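Local coordinates for protein ADP-dependent (S)-NAD(P)H-hydrate dehydratase (Streptococcus mutans, PDB 3BGK) that probably dehydrates the S-form of hydrated NAD(P)H at the expense of ADP, repairing a damaged form of the nicotinamide cofactor, at residues G71-V82 / N97-E107. Numbering follows the deposited sequence.
Sequences GGAIIMAALACV and NITALHSHLPE
Ile-75 meets three residues of helix 98-104, Ala-100, Leu-101 and His-104, its branches dividing the work. Its CD1 lies 3.8 Å from Ala-100 CB and also reaches the backbone N of Leu-101, while CG1 slides past the Leu-101 side chain, which runs the opposite way. The other branch, CG2, stands anti to the backbone N, and this carries it to the His-104 ring, 3.6 Å from CD2. Leu-79 CD1 approaches the same imidazole near ND1, and both aliphatic side chains cross that of His-104 at about a right angle.

Farther along, Leu-105, where the chain leaves helical geometry, sends its isobutyl end back between Ala-78, Leu-79 and Val-82. Its CD2 touches Ala-78 CB at 3.6 Å and Val-82 CG2 at the same distance; its CD1 packs against Leu-79 CD2 at 3.8 Å. Leu-101 CD1 also rests on Ala-78 CB, 3.7 Å away.

The hydrogen bond between the segments lies at their N-terminal ends. Asn-97 extends its amide, CG anti to the backbone N (chi1 -179°), over Gly-71, with OD1 3.4 Å from Gly-71 CA. ND2 gives a weak, bent hydrogen bond to Gly-71 O (3.5 Å, 139°) and a further one to Thr-93 OG1 on the preceding strand.

Helices 71-83 and 98-104, before and after strand 88-93 in the three-layer alpha/beta fold, run roughly parallel, 31° apart. The first carries Ala-73, predicted to bind (6S)-NADPHX, pointing away from 97-107. His-104 NE2 is hydrogen-bonded to His-102 O of a third subunit, and Glu-107 OE2 to Thr-296 OG1 of a second. The chemistry is thus chiefly apolar: buried aliphatic packing joins the helices, the Asn-97 amide, held by Thr-93, links weakly to Gly-71 O, and His-104 couples this core to the tetramer interface.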
loop_
_atom_site.group_PDB
_atom_site.type_symbol
_atom_site.label_atom_id
_atom_site.label_comp_id
_atom_site.label_asym_id
_atom_site.label_seq_id
_atom_site.Cartn_x
_atom_site.Cartn_y
_atom_site.Cartn_z
ATOM N N GLY A 71 9.061 1.416 -13.663
ATOM C CA GLY A 71 7.696 1.044 -13.289
ATOM C C GLY A 71 6.861 2.149 -12.661
ATOM O O GLY A 71 5.718 2.378 -13.069
ATOM N N GLY A 72 7.426 2.838 -11.671
ATOM C CA GLY A 72 6.713 3.910 -10.960
ATOM C C GLY A 72 6.065 4.951 -11.864
ATOM O O GLY A 72 4.991 5.480 -11.552
ATOM N N ALA A 73 6.721 5.237 -12.988
ATOM C CA ALA A 73 6.234 6.196 -13.981
ATOM C C ALA A 73 4.848 5.844 -14.523
ATOM O O ALA A 73 3.985 6.717 -14.644
ATOM C CB ALA A 73 7.237 6.329 -15.126
ATOM N N ILE A 74 4.635 4.569 -14.849
ATOM C CA ILE A 74 3.346 4.140 -15.385
ATOM C C ILE A 74 2.295 4.063 -14.275
ATOM O O ILE A 74 1.109 4.250 -14.539
ATOM C CB ILE A 74 3.440 2.821 -16.184
ATOM C CG1 ILE A 74 2.360 2.762 -17.276
ATOM C CG2 ILE A 74 3.346 1.596 -15.263
ATOM C CD1 ILE A 74 2.485 3.805 -18.387
ATOM N N ILE A 75 2.740 3.804 -13.045
ATOM C CA ILE A 75 1.870 3.813 -11.876
ATOM C C ILE A 75 1.378 5.230 -11.597
ATOM O O ILE A 75 0.232 5.422 -11.181
ATOM C CB ILE A 75 2.572 3.250 -10.608
ATOM C CG1 ILE A 75 2.937 1.773 -10.798
ATOM C CG2 ILE A 75 1.686 3.422 -9.380
ATOM C CD1 ILE A 75 3.820 1.184 -9.686
HETATM N N MSE A 76 2.233 6.220 -11.833
HETATM C CA MSE A 76 1.875 7.611 -11.552
HETATM C C MSE A 76 1.001 8.210 -12.638
HETATM O O MSE A 76 0.114 9.014 -12.354
HETATM C CB MSE A 76 3.116 8.458 -11.302
HETATM C CG MSE A 76 3.704 8.223 -9.928
HETATM SE SE MSE A 76 5.320 9.241 -9.593
HETATM C CE MSE A 76 6.528 8.476 -10.930
ATOM N N ALA A 77 1.237 7.802 -13.881
ATOM C CA ALA A 77 0.350 8.173 -14.975
ATOM C C ALA A 77 -1.010 7.482 -14.810
ATOM O O ALA A 77 -2.054 8.109 -14.992
ATOM C CB ALA A 77 0.980 7.834 -16.308
ATOM N N ALA A 78 -0.992 6.202 -14.443
ATOM C CA ALA A 78 -2.227 5.461 -14.187
ATOM C C ALA A 78 -3.062 6.122 -13.091
ATOM O O ALA A 78 -4.250 6.382 -13.287
ATOM C CB ALA A 78 -1.927 4.020 -13.836
ATOM N N LEU A 79 -2.430 6.395 -11.948
ATOM C CA LEU A 79 -3.076 7.085 -10.833
ATOM C C LEU A 79 -3.731 8.389 -11.268
ATOM O O LEU A 79 -4.872 8.659 -10.902
ATOM C CB LEU A 79 -2.080 7.350 -9.698
ATOM C CG LEU A 79 -1.810 6.226 -8.690
ATOM C CD1 LEU A 79 -0.664 6.611 -7.757
ATOM C CD2 LEU A 79 -3.059 5.878 -7.882
ATOM N N ALA A 80 -3.015 9.187 -12.056
ATOM C CA ALA A 80 -3.556 10.449 -12.540
ATOM C C ALA A 80 -4.736 10.236 -13.484
ATOM O O ALA A 80 -5.739 10.950 -13.407
ATOM C CB ALA A 80 -2.476 11.269 -13.214
ATOM N N CYS A 81 -4.614 9.241 -14.358
ATOM C CA CYS A 81 -5.623 8.987 -15.379
ATOM C C CYS A 81 -6.950 8.546 -14.781
ATOM O O CYS A 81 -8.007 9.010 -15.213
ATOM C CB CYS A 81 -5.129 7.947 -16.385
ATOM S SG CYS A 81 -6.201 7.801 -17.826
ATOM N N VAL A 82 -6.890 7.655 -13.789
ATOM C CA VAL A 82 -8.094 7.152 -13.119
ATOM C C VAL A 82 -8.734 8.278 -12.323
ATOM O O VAL A 82 -9.949 8.499 -12.395
ATOM C CB VAL A 82 -7.800 5.936 -12.199
ATOM C CG1 VAL A 82 -9.065 5.474 -11.488
ATOM C CG2 VAL A 82 -7.236 4.786 -13.003
ATOM N N ASN A 97 5.887 -5.451 -12.465
ATOM C CA ASN A 97 5.464 -4.126 -12.024
ATOM C C ASN A 97 3.948 -4.051 -11.801
ATOM O O ASN A 97 3.428 -3.048 -11.295
ATOM C CB ASN A 97 5.919 -3.082 -13.049
ATOM C CG ASN A 97 5.542 -1.672 -12.661
ATOM O OD1 ASN A 97 5.843 -1.210 -11.560
ATOM N ND2 ASN A 97 4.883 -0.973 -13.575
ATOM N N ILE A 98 3.254 -5.122 -12.175
ATOM C CA ILE A 98 1.793 -5.201 -12.048
ATOM C C ILE A 98 1.332 -5.206 -10.583
ATOM O O ILE A 98 0.329 -4.560 -10.250
ATOM C CB ILE A 98 1.223 -6.419 -12.828
ATOM C CG1 ILE A 98 1.345 -6.179 -14.337
ATOM C CG2 ILE A 98 -0.243 -6.692 -12.446
ATOM C CD1 ILE A 98 1.464 -7.441 -15.165
ATOM N N THR A 99 2.063 -5.915 -9.720
ATOM C CA THR A 99 1.722 -5.994 -8.297
ATOM C C THR A 99 1.756 -4.617 -7.631
ATOM O O THR A 99 0.836 -4.250 -6.882
ATOM C CB THR A 99 2.657 -6.963 -7.529
ATOM O OG1 THR A 99 2.568 -8.268 -8.103
ATOM C CG2 THR A 99 2.265 -7.057 -6.056
ATOM N N ALA A 100 2.827 -3.873 -7.898
ATOM C CA ALA A 100 3.006 -2.529 -7.358
ATOM C C ALA A 100 1.928 -1.577 -7.871
ATOM O O ALA A 100 1.401 -0.766 -7.108
ATOM C CB ALA A 100 4.401 -2.003 -7.681
ATOM N N LEU A 101 1.585 -1.695 -9.152
ATOM C CA LEU A 101 0.501 -0.903 -9.730
ATOM C C LEU A 101 -0.804 -1.176 -8.996
ATOM O O LEU A 101 -1.524 -0.242 -8.626
ATOM C CB LEU A 101 0.314 -1.185 -11.226
ATOM C CG LEU A 101 -0.888 -0.464 -11.863
ATOM C CD1 LEU A 101 -0.512 0.897 -12.413
ATOM C CD2 LEU A 101 -1.523 -1.299 -12.932
ATOM N N HIS A 102 -1.104 -2.455 -8.779
ATOM C CA HIS A 102 -2.354 -2.821 -8.114
ATOM C C HIS A 102 -2.378 -2.507 -6.633
ATOM O O HIS A 102 -3.458 -2.339 -6.059
ATOM C CB HIS A 102 -2.733 -4.270 -8.380
ATOM C CG HIS A 102 -3.382 -4.466 -9.707
ATOM N ND1 HIS A 102 -3.220 -5.611 -10.452
ATOM C CD2 HIS A 102 -4.172 -3.647 -10.438
ATOM C CE1 HIS A 102 -3.896 -5.497 -11.580
ATOM N NE2 HIS A 102 -4.490 -4.317 -11.593
ATOM N N SER A 103 -1.202 -2.397 -6.020
ATOM C CA SER A 103 -1.128 -1.929 -4.641
ATOM C C SER A 103 -1.723 -0.527 -4.556
ATOM O O SER A 103 -2.412 -0.207 -3.595
ATOM C CB SER A 103 0.309 -1.951 -4.107
ATOM O OG SER A 103 1.107 -0.936 -4.704
ATOM N N HIS A 104 -1.470 0.289 -5.579
ATOM C CA HIS A 104 -1.955 1.674 -5.629
ATOM C C HIS A 104 -3.348 1.783 -6.215
ATOM O O HIS A 104 -4.130 2.650 -5.810
ATOM C CB HIS A 104 -1.027 2.536 -6.489
ATOM C CG HIS A 104 0.289 2.832 -5.850
ATOM N ND1 HIS A 104 0.472 3.889 -4.983
ATOM C CD2 HIS A 104 1.489 2.213 -5.951
ATOM C CE1 HIS A 104 1.727 3.907 -4.575
ATOM N NE2 HIS A 104 2.366 2.900 -5.143
ATOM N N LEU A 105 -3.636 0.905 -7.175
ATOM C CA LEU A 105 -4.738 1.103 -8.126
ATOM C C LEU A 105 -5.332 -0.213 -8.662
ATOM O O LEU A 105 -5.054 -0.607 -9.800
ATOM C CB LEU A 105 -4.241 1.978 -9.285
ATOM C CG LEU A 105 -5.208 2.703 -10.221
ATOM C CD1 LEU A 105 -5.884 3.892 -9.531
ATOM C CD2 LEU A 105 -4.434 3.159 -11.434
ATOM N N PRO A 106 -6.156 -0.898 -7.840
ATOM C CA PRO A 106 -6.863 -2.092 -8.314
ATOM C C PRO A 106 -7.908 -1.770 -9.387
ATOM O O PRO A 106 -8.350 -2.668 -10.109
ATOM C CB PRO A 106 -7.530 -2.640 -7.050
ATOM C CG PRO A 106 -7.594 -1.504 -6.117
ATOM C CD PRO A 106 -6.457 -0.600 -6.427
ATOM N N GLU A 107 -8.273 -0.494 -9.493
ATOM C CA GLU A 107 -9.203 0.002 -10.515
ATOM C C GLU A 107 -8.724 -0.180 -11.959
ATOM O O GLU A 107 -9.523 -0.090 -12.891
ATOM C CB GLU A 107 -9.506 1.486 -10.279
ATOM C CG GLU A 107 -10.426 1.780 -9.106
ATOM C CD GLU A 107 -9.691 1.959 -7.786
ATOM O OE1 GLU A 107 -8.476 1.672 -7.706
ATOM O OE2 GLU A 107 -10.341 2.392 -6.814
#